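PDB 3TDG: disulfide isomerase DsbG N-terminal domain-containing protein from Helicobacter pylori, which probably acts as a DsbG-type thiol-disulfide oxidoreductase, reducing or rearranging disulfide bonds with a thioredoxin-fold domain. Local coordinates for residues A191-L196 with E219-T224; D156-H161 with G187-K192; V181-L186 with K255-L260; P132-I137 with R238-N243. One frame throughout, in Å; residues are numbered along the deposited sequence.

Contact 1 of 4, residues A191-L196 with E219-T224; sequences AKKAAL and EKIYST
Lys193 and Ile221 carry this contact between two helices. The two side chains lie alongside each other and point opposite ways. CB, CG and CD of Lys193 run by the CG2 branch of Ile221, and Lys193 CD comes to 3.8 Å from Ile221 CG2. The chi1 of Lys193 (-78°) sets CG beside its own backbone N. The extended chain beyond CG carries NZ to the C-terminal end of helix 211-222. There Lys193 NZ donates to Ile221 O at 2.8 Å, nearly along the C=O axis, with a C=O...N angle of 167°. This is the strong bond. A weak second bond of 3.1 Å runs from Lys193 NZ to Ser223 O. A water also accepts from Lys193 NZ and donates to Thr224 O. Carbonyl oxygens and water thus lie near the ammonium where the helix gives way to a loop. The helix dipole would be expected to suit a cation at this end. Leu196, one turn after Lys193, adds apolar packing, with its CB 4.3 Å from Ile221 CD1. Ile228 of a nearby loop touches both Lys193 and Leu196. Tyr222 turns away from the lysine, packs on Met180 and Val182 of strand 177-182, and hydrogen-bonds to Ser155 through its hydroxyl. The contact joins helix 188-206 to the end of helix 211-222, beside the central sheet.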
loop_
_atom_site.group_PDB
_atom_site.type_symbol
_atom_site.label_atom_id
_atom_site.label_comp_id
_atom_site.label_asym_id
_atom_site.label_seq_id
_atom_site.Cartn_x
_atom_site.Cartn_y
_atom_site.Cartn_z
ATOM N N ALA A 191 23.082 -5.962 -23.392
ATOM C CA ALA A 191 22.443 -7.277 -23.419
ATOM C C ALA A 191 23.242 -8.271 -24.275
ATOM O O ALA A 191 23.510 -9.411 -23.861
ATOM C CB ALA A 191 20.989 -7.146 -23.907
ATOM N N LYS A 192 23.665 -7.814 -25.448
ATOM C CA LYS A 192 24.445 -8.639 -26.358
ATOM C C LYS A 192 25.791 -9.038 -25.772
ATOM O O LYS A 192 26.195 -10.191 -25.845
ATOM C CB LYS A 192 24.623 -7.888 -27.682
ATOM C CG LYS A 192 25.338 -8.660 -28.745
ATOM C CD LYS A 192 24.987 -8.114 -30.145
ATOM C CE LYS A 192 26.081 -8.480 -31.152
ATOM N NZ LYS A 192 26.575 -9.900 -30.994
ATOM N N LYS A 193 26.501 -8.084 -25.188
ATOM C CA LYS A 193 27.744 -8.415 -24.519
ATOM C C LYS A 193 27.517 -9.336 -23.319
ATOM O O LYS A 193 28.260 -10.283 -23.118
ATOM C CB LYS A 193 28.488 -7.138 -24.110
ATOM C CG LYS A 193 29.216 -6.458 -25.292
ATOM C CD LYS A 193 30.304 -5.508 -24.813
ATOM C CE LYS A 193 31.051 -4.842 -26.016
ATOM N NZ LYS A 193 32.176 -3.999 -25.531
ATOM N N ALA A 194 26.502 -9.053 -22.507
ATOM C CA ALA A 194 26.166 -9.952 -21.382
ATOM C C ALA A 194 25.909 -11.386 -21.874
ATOM O O ALA A 194 26.396 -12.345 -21.275
ATOM C CB ALA A 194 24.940 -9.410 -20.605
ATOM N N ALA A 195 25.172 -11.519 -22.985
ATOM C CA ALA A 195 24.911 -12.835 -23.618
ATOM C C ALA A 195 26.176 -13.579 -24.026
ATOM O O ALA A 195 26.324 -14.771 -23.758
ATOM C CB ALA A 195 23.944 -12.686 -24.831
ATOM N N LEU A 196 27.097 -12.864 -24.668
ATOM C CA LEU A 196 28.370 -13.424 -25.109
ATOM C C LEU A 196 29.202 -13.839 -23.916
ATOM O O LEU A 196 29.887 -14.868 -23.940
ATOM C CB LEU A 196 29.145 -12.377 -25.947
ATOM C CG LEU A 196 28.548 -11.941 -27.302
ATOM C CD1 LEU A 196 29.273 -10.697 -27.911
ATOM C CD2 LEU A 196 28.549 -13.085 -28.313
ATOM N N GLU A 219 37.640 -8.788 -19.506
ATOM C CA GLU A 219 38.412 -7.662 -20.055
ATOM C C GLU A 219 38.308 -7.604 -21.566
ATOM O O GLU A 219 38.042 -6.542 -22.142
ATOM C CB GLU A 219 39.871 -7.743 -19.591
ATOM C CG GLU A 219 39.994 -7.630 -18.080
ATOM C CD GLU A 219 41.420 -7.795 -17.568
ATOM O OE1 GLU A 219 42.261 -8.392 -18.274
ATOM O OE2 GLU A 219 41.691 -7.338 -16.435
ATOM N N LYS A 220 38.454 -8.756 -22.216
ATOM C CA LYS A 220 38.315 -8.820 -23.673
ATOM C C LYS A 220 36.967 -8.204 -24.089
ATOM O O LYS A 220 36.929 -7.304 -24.944
ATOM C CB LYS A 220 38.469 -10.274 -24.182
ATOM C CG LYS A 220 38.278 -10.454 -25.710
ATOM C CD LYS A 220 38.376 -11.932 -26.160
ATOM C CE LYS A 220 37.053 -12.688 -25.943
ATOM N NZ LYS A 220 37.172 -14.160 -26.219
ATOM N N ILE A 221 35.869 -8.649 -23.472
ATOM C CA ILE A 221 34.526 -8.233 -23.926
ATOM C C ILE A 221 34.106 -6.844 -23.414
ATOM O O ILE A 221 33.382 -6.113 -24.110
ATOM C CB ILE A 221 33.436 -9.336 -23.632
ATOM C CG1 ILE A 221 33.728 -10.595 -24.460
ATOM C CG2 ILE A 221 32.026 -8.821 -23.930
ATOM C CD1 ILE A 221 33.003 -11.857 -24.007
ATOM N N TYR A 222 34.577 -6.475 -22.219
ATOM C CA TYR A 222 34.305 -5.153 -21.655
ATOM C C TYR A 222 35.024 -4.027 -22.430
ATOM O O TYR A 222 34.564 -2.883 -22.453
ATOM C CB TYR A 222 34.685 -5.101 -20.173
ATOM C CG TYR A 222 33.554 -5.423 -19.208
ATOM C CD1 TYR A 222 33.114 -4.471 -18.292
ATOM C CD2 TYR A 222 32.924 -6.679 -19.211
ATOM C CE1 TYR A 222 32.084 -4.743 -17.390
ATOM C CE2 TYR A 222 31.875 -6.967 -18.305
ATOM C CZ TYR A 222 31.473 -5.982 -17.401
ATOM O OH TYR A 222 30.454 -6.212 -16.525
ATOM N N SER A 223 36.141 -4.370 -23.069
ATOM C CA SER A 223 36.909 -3.404 -23.851
ATOM C C SER A 223 35.999 -2.628 -24.785
ATOM O O SER A 223 35.196 -3.199 -25.515
ATOM C CB SER A 223 38.014 -4.109 -24.655
ATOM O OG SER A 223 38.638 -3.192 -25.527
ATOM N N THR A 224 36.134 -1.312 -24.749
ATOM C CA THR A 224 35.428 -0.425 -25.663
ATOM C C THR A 224 35.698 -0.725 -27.142
ATOM O O THR A 224 34.850 -0.463 -27.993
ATOM C CB THR A 224 35.792 1.050 -25.343
ATOM O OG1 THR A 224 35.507 1.318 -23.961
ATOM C CG2 THR A 224 34.997 2.008 -26.190
HETATM O O HOH W 1 32.248 -2.378 -27.827
HETATM O O HOH W 2 32.533 -2.101 -23.494
#

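Contact 2 of 4, residues D156-H161 with G187-K192; sequences DPMCPH and GVNSAK
Ser190 meets Asp156 and Met158 where the turn ahead of the thioredoxin-type CxxC helix packs on the start of helix 188-206. Residues Asp156 to Cys159 form a type I beta turn, and Cys159 is at the N-cap of helix 160-167. With Cys162 it makes up the probable redox pair of the thioredoxin fold. On the other side, Gly187 holds the N-cap position of helix 188-206. Asn189 is the first residue of this helix to touch the turn. Its CB lies 3.8 Å from Met158 CG and 3.9 Å from Met158 CE, and the two side chains meet at a slant. Met158 is bent at chi2 and chi3 (-52° and -80°), which folds its sulfur and methyl back over Asn189 CB. Ser190 follows and buries more area here than any other residue of the contact. Its OG stands 3.4 Å from Met158 CB. Pro157 CG packs 3.8 Å from Ser190 O. The polar core of the contact is the carboxylate of Asp156. Its OD1 accepts from the backbone N atoms of Trp185 and Leu186, so the carboxylate also ties down the loop leading to the helix. OD2 is gripped twice. With its anti lone pair, Asp156 OD2 accepts from Met158 N at 2.9 Å, which makes an Asx turn. The syn lone pair of Asp156 OD2 takes the hydroxyl of Ser190, with OG at 2.6 Å.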
loop_
_atom_site.group_PDB
_atom_site.type_symbol
_atom_site.label_atom_id
_atom_site.label_comp_id
_atom_site.label_asym_id
_atom_site.label_seq_id
_atom_site.Cartn_x
_atom_site.Cartn_y
_atom_site.Cartn_z
ATOM N N ASP A 156 27.488 -3.683 -15.837
ATOM C CA ASP A 156 27.057 -3.604 -17.230
ATOM C C ASP A 156 28.321 -3.452 -18.085
ATOM O O ASP A 156 29.169 -2.618 -17.793
ATOM C CB ASP A 156 26.110 -2.416 -17.413
ATOM C CG ASP A 156 25.450 -2.382 -18.795
ATOM O OD1 ASP A 156 24.218 -2.594 -18.851
ATOM O OD2 ASP A 156 26.152 -2.141 -19.820
ATOM N N PRO A 157 28.465 -4.286 -19.131
ATOM C CA PRO A 157 29.679 -4.249 -19.945
ATOM C C PRO A 157 29.805 -3.034 -20.901
ATOM O O PRO A 157 30.854 -2.882 -21.530
ATOM C CB PRO A 157 29.633 -5.574 -20.720
ATOM C CG PRO A 157 28.210 -6.012 -20.703
ATOM C CD PRO A 157 27.454 -5.219 -19.666
ATOM N N MET A 158 28.766 -2.200 -21.006
ATOM C CA MET A 158 28.823 -0.952 -21.789
ATOM C C MET A 158 28.915 0.291 -20.894
ATOM O O MET A 158 28.607 1.398 -21.315
ATOM C CB MET A 158 27.617 -0.823 -22.742
ATOM C CG MET A 158 27.572 -1.842 -23.916
ATOM S SD MET A 158 29.061 -1.982 -24.947
ATOM C CE MET A 158 28.872 -0.547 -26.023
ATOM N N CYS A 159 29.332 0.112 -19.647
ATOM C CA CYS A 159 29.311 1.210 -18.710
ATOM C C CYS A 159 30.747 1.546 -18.334
ATOM O O CYS A 159 31.454 0.693 -17.810
ATOM C CB CYS A 159 28.472 0.814 -17.489
ATOM S SG CYS A 159 28.572 1.891 -16.046
ATOM N N PRO A 160 31.203 2.781 -18.636
ATOM C CA PRO A 160 32.567 3.166 -18.262
ATOM C C PRO A 160 32.864 3.048 -16.777
ATOM O O PRO A 160 33.964 2.652 -16.409
ATOM C CB PRO A 160 32.644 4.630 -18.719
ATOM C CG PRO A 160 31.790 4.619 -19.967
ATOM C CD PRO A 160 30.601 3.775 -19.546
ATOM N N HIS A 161 31.903 3.361 -15.918
ATOM C CA HIS A 161 32.140 3.166 -14.479
ATOM C C HIS A 161 32.318 1.691 -14.089
ATOM O O HIS A 161 33.102 1.352 -13.191
ATOM C CB HIS A 161 31.054 3.862 -13.660
ATOM C CG HIS A 161 31.303 5.327 -13.483
ATOM N ND1 HIS A 161 31.584 5.891 -12.256
ATOM C CD2 HIS A 161 31.365 6.337 -14.387
ATOM C CE1 HIS A 161 31.778 7.192 -12.407
ATOM N NE2 HIS A 161 31.654 7.487 -13.690
ATOM N N GLY A 187 21.339 -0.888 -22.473
ATOM C CA GLY A 187 20.841 -0.882 -23.856
ATOM C C GLY A 187 21.087 -2.203 -24.560
ATOM O O GLY A 187 21.392 -3.207 -23.926
ATOM N N VAL A 188 20.961 -2.199 -25.881
ATOM C CA VAL A 188 21.039 -3.421 -26.682
ATOM C C VAL A 188 22.440 -4.045 -26.665
ATOM O O VAL A 188 22.590 -5.256 -26.517
ATOM C CB VAL A 188 20.578 -3.154 -28.150
ATOM C CG1 VAL A 188 20.921 -4.332 -29.056
ATOM C CG2 VAL A 188 19.085 -2.865 -28.192
ATOM N N ASN A 189 23.457 -3.214 -26.828
ATOM C CA ASN A 189 24.838 -3.698 -26.818
ATOM C C ASN A 189 25.251 -4.310 -25.470
ATOM O O ASN A 189 26.064 -5.241 -25.435
ATOM C CB ASN A 189 25.796 -2.584 -27.242
ATOM C CG ASN A 189 25.726 -2.286 -28.746
ATOM O OD1 ASN A 189 25.406 -3.163 -29.556
ATOM N ND2 ASN A 189 26.026 -1.039 -29.118
ATOM N N SER A 190 24.674 -3.791 -24.382
ATOM C CA SER A 190 24.867 -4.346 -23.034
ATOM C C SER A 190 24.343 -5.791 -22.996
ATOM O O SER A 190 25.077 -6.724 -22.658
ATOM C CB SER A 190 24.118 -3.501 -21.990
ATOM O OG SER A 190 24.623 -2.175 -21.907
ATOM N N ALA A 191 23.082 -5.962 -23.392
ATOM C CA ALA A 191 22.443 -7.277 -23.419
ATOM C C ALA A 191 23.242 -8.271 -24.275
ATOM O O ALA A 191 23.510 -9.411 -23.861
ATOM C CB ALA A 191 20.989 -7.146 -23.907
ATOM N N LYS A 192 23.665 -7.814 -25.448
ATOM C CA LYS A 192 24.445 -8.639 -26.358
ATOM C C LYS A 192 25.791 -9.038 -25.772
ATOM O O LYS A 192 26.195 -10.191 -25.845
ATOM C CB LYS A 192 24.623 -7.888 -27.682
ATOM C CG LYS A 192 25.338 -8.660 -28.745
ATOM C CD LYS A 192 24.987 -8.114 -30.145
ATOM C CE LYS A 192 26.081 -8.480 -31.152
ATOM N NZ LYS A 192 26.575 -9.900 -30.994
#

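Contact 3 of 4, residues V181-L186 with K255-L260; sequences VVVGWL and KGVPFL
Trp185 and Val257 share most of the contact, the indole lying aslant the valine. Trp185 CD1 lies 4.0 Å from Val257 CG1 and 4.1 Å from Val257 CG2, so both methyls of the valine meet the same ring atom. Further round the ring, Trp185 NE1 is 4.1 Å from Gly256 CA. Trp185 CZ2 is 3.9 Å from Lys255 O. All of this is van der Waals packing, with no hydrogen bond between the two segments. Val183 adds a more buried apolar touch, its CG2 4.4 Å from Val257 CG1. In Trp185, CG is anti to the backbone N (chi1 163°), which directs the start of the indole towards the 255-257 loop. The next shell fixes both sides. The Trp185 ring stacks with Phe249 of helix 235-249, and Val257 also packs on Phe249. Val183 pairs through its backbone with Ser155 of the neighbouring strand. Val257 reaches Cys162 of the CxxC motif. The peptide bond between Val257 and Pro258 is cis, and Pro258 touches His161 and Cys162. A cis-proline loop facing a CxxC helix start is characteristic of thioredoxin-fold oxidoreductases. Here Trp185 flanks that loop, beside the probable redox site.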
loop_
_atom_site.group_PDB
_atom_site.type_symbol
_atom_site.label_atom_id
_atom_site.label_comp_id
_atom_site.label_asym_id
_atom_site.label_seq_id
_atom_site.Cartn_x
_atom_site.Cartn_y
_atom_site.Cartn_z
ATOM N N VAL A 181 27.847 -10.241 -11.512
ATOM C CA VAL A 181 26.582 -10.430 -12.201
ATOM C C VAL A 181 26.541 -9.438 -13.368
ATOM O O VAL A 181 26.355 -8.230 -13.155
ATOM C CB VAL A 181 25.395 -10.192 -11.240
ATOM C CG1 VAL A 181 24.049 -10.339 -11.957
ATOM C CG2 VAL A 181 25.478 -11.156 -10.036
ATOM N N VAL A 182 26.756 -9.947 -14.585
ATOM C CA VAL A 182 26.898 -9.097 -15.774
ATOM C C VAL A 182 25.535 -8.934 -16.447
ATOM O O VAL A 182 24.976 -9.893 -16.988
ATOM C CB VAL A 182 27.984 -9.627 -16.761
ATOM C CG1 VAL A 182 28.189 -8.659 -17.949
ATOM C CG2 VAL A 182 29.285 -9.816 -16.043
ATOM N N VAL A 183 24.993 -7.726 -16.367
ATOM C CA VAL A 183 23.627 -7.470 -16.799
ATOM C C VAL A 183 23.572 -6.772 -18.163
ATOM O O VAL A 183 24.558 -6.161 -18.601
ATOM C CB VAL A 183 22.859 -6.625 -15.768
ATOM C CG1 VAL A 183 22.694 -7.410 -14.447
ATOM C CG2 VAL A 183 23.583 -5.268 -15.524
ATOM N N GLY A 184 22.413 -6.861 -18.806
ATOM C CA GLY A 184 22.147 -6.153 -20.056
ATOM C C GLY A 184 21.249 -4.962 -19.783
ATOM O O GLY A 184 20.153 -4.897 -20.310
ATOM N N TRP A 185 21.724 -4.016 -18.967
ATOM C CA TRP A 185 20.870 -2.983 -18.353
ATOM C C TRP A 185 20.790 -1.670 -19.144
ATOM O O TRP A 185 19.721 -1.037 -19.216
ATOM C CB TRP A 185 21.359 -2.771 -16.905
ATOM C CG TRP A 185 20.956 -1.508 -16.071
ATOM C CD1 TRP A 185 21.821 -0.609 -15.491
ATOM C CD2 TRP A 185 19.643 -1.107 -15.655
ATOM N NE1 TRP A 185 21.125 0.349 -14.779
ATOM C CE2 TRP A 185 19.789 0.071 -14.869
ATOM C CE3 TRP A 185 18.359 -1.595 -15.902
ATOM C CZ2 TRP A 185 18.697 0.744 -14.314
ATOM C CZ3 TRP A 185 17.281 -0.922 -15.360
ATOM C CH2 TRP A 185 17.454 0.231 -14.577
ATOM N N LEU A 186 21.904 -1.267 -19.752
ATOM C CA LEU A 186 21.973 0.089 -20.318
ATOM C C LEU A 186 21.484 0.230 -21.767
ATOM O O LEU A 186 21.208 1.331 -22.218
ATOM C CB LEU A 186 23.358 0.711 -20.111
ATOM C CG LEU A 186 23.722 0.962 -18.637
ATOM C CD1 LEU A 186 25.132 1.506 -18.536
ATOM C CD2 LEU A 186 22.727 1.903 -17.951
ATOM N N LYS A 255 19.276 0.545 -8.207
ATOM C CA LYS A 255 18.900 1.604 -9.133
ATOM C C LYS A 255 19.984 1.908 -10.189
ATOM O O LYS A 255 19.746 2.693 -11.099
ATOM C CB LYS A 255 18.558 2.883 -8.357
ATOM C CG LYS A 255 17.521 2.701 -7.247
ATOM C CD LYS A 255 17.035 4.045 -6.668
ATOM C CE LYS A 255 16.137 4.827 -7.648
ATOM N NZ LYS A 255 15.070 3.974 -8.264
ATOM N N GLY A 256 21.160 1.298 -10.063
ATOM C CA GLY A 256 22.243 1.545 -11.019
ATOM C C GLY A 256 23.463 0.675 -10.825
ATOM O O GLY A 256 23.525 -0.161 -9.910
ATOM N N VAL A 257 24.446 0.880 -11.694
ATOM C CA VAL A 257 25.653 0.062 -11.698
ATOM C C VAL A 257 26.889 0.974 -11.740
ATOM O O VAL A 257 26.779 2.120 -12.139
ATOM C CB VAL A 257 25.674 -0.909 -12.899
ATOM C CG1 VAL A 257 24.486 -1.917 -12.834
ATOM C CG2 VAL A 257 25.663 -0.141 -14.230
ATOM N N PRO A 258 28.065 0.474 -11.313
ATOM C CA PRO A 258 28.275 -0.822 -10.661
ATOM C C PRO A 258 27.653 -0.808 -9.261
ATOM O O PRO A 258 27.787 0.177 -8.533
ATOM C CB PRO A 258 29.799 -0.940 -10.576
ATOM C CG PRO A 258 30.316 0.471 -10.695
ATOM C CD PRO A 258 29.319 1.223 -11.513
ATOM N N PHE A 259 26.958 -1.881 -8.907
ATOM C CA PHE A 259 26.382 -2.033 -7.578
ATOM C C PHE A 259 27.161 -3.125 -6.841
ATOM O O PHE A 259 27.214 -4.276 -7.291
ATOM C CB PHE A 259 24.903 -2.389 -7.706
ATOM C CG PHE A 259 24.182 -2.523 -6.395
ATOM C CD1 PHE A 259 23.423 -1.467 -5.902
ATOM C CD2 PHE A 259 24.237 -3.711 -5.668
ATOM C CE1 PHE A 259 22.742 -1.574 -4.684
ATOM C CE2 PHE A 259 23.562 -3.839 -4.452
ATOM C CZ PHE A 259 22.814 -2.766 -3.954
ATOM N N LEU A 260 27.787 -2.768 -5.723
ATOM C CA LEU A 260 28.492 -3.760 -4.921
ATOM C C LEU A 260 27.693 -4.100 -3.658
ATOM O O LEU A 260 27.057 -3.223 -3.052
ATOM C CB LEU A 260 29.899 -3.290 -4.574
ATOM C CG LEU A 260 30.981 -3.336 -5.653
ATOM C CD1 LEU A 260 30.656 -2.439 -6.856
ATOM C CD2 LEU A 260 32.324 -2.930 -5.047
#

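Contact 4 of 4, residues P132-I137 with R238-N243; sequences PADYAI and RTKVEN
Tyr135 sets the edge of its ring against helix 235-249. Val241 CA lies at this edge, near the ring plane, 4.1 Å from Tyr135 CE1. The side chains of Tyr135 and Val241 cross at about a right angle. Val241 CG2 approaches Tyr135 OH to 3.6 Å. Lys240 O stands obliquely to the ring, 4.3 Å from Tyr135 CE1. The chi1 of Tyr135 (-166°) puts CG anti to the backbone N, and its ring extends towards the helix. Its hydroxyl is hydrogen-bonded to Val182 O of strand 177-182, so the buried tyrosine links helix and sheet. The carboxylate of Asp134 is the second flat group. It meets Lys240 tip to tip in a salt bridge, with NZ on the syn side of OD2 and 20° out of the carboxylate plane. Lys240 NZ is 2.7 Å from Asp134 OD2 and 2.8 Å from Asp134 OD1, so both oxygens face the ammonium. Lys240 spans the gap with an extended chain. On the way its CE passes Pro132 CB at 3.9 Å, the two side chains running in opposite directions. Within the helix, Arg238 NH1 comes from above the Glu242 carboxylate plane to form a salt bridge with Glu242 OE1. Glu233 and Glu235 are further salt-bridge partners of Arg238. Elsewhere, Val241 packs on Ala194 and Gln198 of helix 188-206. The contact fastens the entry to the thioredoxin-fold domain, just before its first strand 137-139, to helix 235-249.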
loop_
_atom_site.group_PDB
_atom_site.type_symbol
_atom_site.label_atom_id
_atom_site.label_comp_id
_atom_site.label_asym_id
_atom_site.label_seq_id
_atom_site.Cartn_x
_atom_site.Cartn_y
_atom_site.Cartn_z
ATOM N N PRO A 132 19.562 -17.002 -11.751
ATOM C CA PRO A 132 19.891 -18.401 -12.081
ATOM C C PRO A 132 21.277 -18.787 -11.578
ATOM O O PRO A 132 22.213 -17.965 -11.588
ATOM C CB PRO A 132 19.816 -18.437 -13.611
ATOM C CG PRO A 132 18.795 -17.394 -13.937
ATOM C CD PRO A 132 18.959 -16.298 -12.902
ATOM N N ALA A 133 21.402 -20.028 -11.127
ATOM C CA ALA A 133 22.605 -20.492 -10.433
ATOM C C ALA A 133 23.892 -20.457 -11.255
ATOM O O ALA A 133 24.995 -20.343 -10.694
ATOM C CB ALA A 133 22.367 -21.883 -9.882
ATOM N N ASP A 134 23.765 -20.583 -12.574
ATOM C CA ASP A 134 24.932 -20.528 -13.452
ATOM C C ASP A 134 25.233 -19.094 -13.951
ATOM O O ASP A 134 26.218 -18.879 -14.643
ATOM C CB ASP A 134 24.733 -21.464 -14.658
ATOM C CG ASP A 134 23.501 -21.121 -15.469
ATOM O OD1 ASP A 134 23.535 -21.303 -16.703
ATOM O OD2 ASP A 134 22.496 -20.646 -14.901
ATOM N N TYR A 135 24.376 -18.135 -13.603
ATOM C CA TYR A 135 24.450 -16.804 -14.193
ATOM C C TYR A 135 25.660 -15.999 -13.672
ATOM O O TYR A 135 26.443 -15.439 -14.476
ATOM C CB TYR A 135 23.131 -16.049 -14.017
ATOM C CG TYR A 135 23.043 -14.822 -14.894
ATOM C CD1 TYR A 135 22.412 -14.882 -16.140
ATOM C CD2 TYR A 135 23.610 -13.611 -14.497
ATOM C CE1 TYR A 135 22.337 -13.792 -16.957
ATOM C CE2 TYR A 135 23.553 -12.488 -15.319
ATOM C CZ TYR A 135 22.911 -12.586 -16.545
ATOM O OH TYR A 135 22.817 -11.495 -17.372
ATOM N N ALA A 136 25.830 -15.958 -12.346
ATOM C CA ALA A 136 26.926 -15.188 -11.744
ATOM C C ALA A 136 28.235 -15.845 -12.062
ATOM O O ALA A 136 28.297 -17.074 -12.151
ATOM C CB ALA A 136 26.766 -15.074 -10.214
ATOM N N ILE A 137 29.278 -15.025 -12.212
ATOM C CA ILE A 137 30.621 -15.518 -12.428
ATOM C C ILE A 137 31.333 -15.437 -11.104
ATOM O O ILE A 137 31.698 -14.340 -10.652
ATOM C CB ILE A 137 31.402 -14.673 -13.447
ATOM C CG1 ILE A 137 30.677 -14.656 -14.788
ATOM C CG2 ILE A 137 32.850 -15.182 -13.580
ATOM C CD1 ILE A 137 30.941 -13.422 -15.590
ATOM N N ARG A 238 20.432 -14.376 -24.841
ATOM C CA ARG A 238 20.000 -12.979 -24.783
ATOM C C ARG A 238 18.699 -12.851 -24.002
ATOM O O ARG A 238 18.565 -11.946 -23.188
ATOM C CB ARG A 238 19.871 -12.318 -26.159
ATOM C CG ARG A 238 20.094 -10.782 -26.102
ATOM C CD ARG A 238 19.119 -9.942 -26.960
ATOM N NE ARG A 238 18.637 -10.662 -28.143
ATOM C CZ ARG A 238 17.366 -11.013 -28.351
ATOM N NH1 ARG A 238 16.426 -10.690 -27.463
ATOM N NH2 ARG A 238 17.030 -11.680 -29.453
ATOM N N THR A 239 17.763 -13.771 -24.229
ATOM C CA THR A 239 16.507 -13.815 -23.472
ATOM C C THR A 239 16.735 -14.069 -21.971
ATOM O O THR A 239 16.100 -13.433 -21.131
ATOM C CB THR A 239 15.548 -14.884 -24.044
ATOM O OG1 THR A 239 15.420 -14.685 -25.456
ATOM C CG2 THR A 239 14.162 -14.793 -23.395
ATOM N N LYS A 240 17.633 -14.998 -21.650
ATOM C CA LYS A 240 18.025 -15.264 -20.269
ATOM C C LYS A 240 18.629 -14.004 -19.614
ATOM O O LYS A 240 18.282 -13.649 -18.474
ATOM C CB LYS A 240 19.021 -16.422 -20.208
ATOM C CG LYS A 240 19.279 -16.889 -18.805
ATOM C CD LYS A 240 20.445 -17.841 -18.720
ATOM C CE LYS A 240 20.263 -18.735 -17.498
ATOM N NZ LYS A 240 21.464 -19.545 -17.176
ATOM N N VAL A 241 19.520 -13.334 -20.348
ATOM C CA VAL A 241 20.060 -12.033 -19.930
ATOM C C VAL A 241 18.941 -11.015 -19.686
ATOM O O VAL A 241 18.925 -10.352 -18.637
ATOM C CB VAL A 241 21.102 -11.476 -20.944
ATOM C CG1 VAL A 241 21.384 -9.993 -20.699
ATOM C CG2 VAL A 241 22.397 -12.297 -20.872
ATOM N N GLU A 242 18.024 -10.884 -20.649
ATOM C CA GLU A 242 16.935 -9.910 -20.545
ATOM C C GLU A 242 16.045 -10.175 -19.333
ATOM O O GLU A 242 15.699 -9.241 -18.628
ATOM C CB GLU A 242 16.097 -9.825 -21.840
ATOM C CG GLU A 242 16.840 -9.153 -23.012
ATOM C CD GLU A 242 16.094 -9.238 -24.355
ATOM O OE1 GLU A 242 16.522 -8.551 -25.305
ATOM O OE2 GLU A 242 15.095 -9.983 -24.467
ATOM N N ASN A 243 15.705 -11.443 -19.089
ATOM C CA ASN A 243 14.875 -11.842 -17.938
ATOM C C ASN A 243 15.582 -11.687 -16.600
ATOM O O ASN A 243 14.996 -11.187 -15.637
ATOM C CB ASN A 243 14.378 -13.298 -18.081
ATOM C CG ASN A 243 13.433 -13.497 -19.278
ATOM O OD1 ASN A 243 13.019 -12.540 -19.943
ATOM N ND2 ASN A 243 13.101 -14.754 -19.560
#

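Overall arrangement
From the N terminus, the loop 132-137 leads out of the long helix 98-129 into the mixed sheet. Contact 4 joins it to helix 235-249, closing a loop of 100 residues. Contacts 1 and 2 both nest inside that loop. Contact 2 ties the turn before the CxxC helix to the start of helix 188-206, and contact 1 ties the same helix to helix 211-222. The two share Ala191 and Lys192. Contact 3 links the end of strand 177-182 to the cis-proline loop. It crosses contacts 2 and 4 and encloses contact 1. All four lie on the same side of the chain's centre and bind helices 188-206 and 235-249 to the mixed sheet.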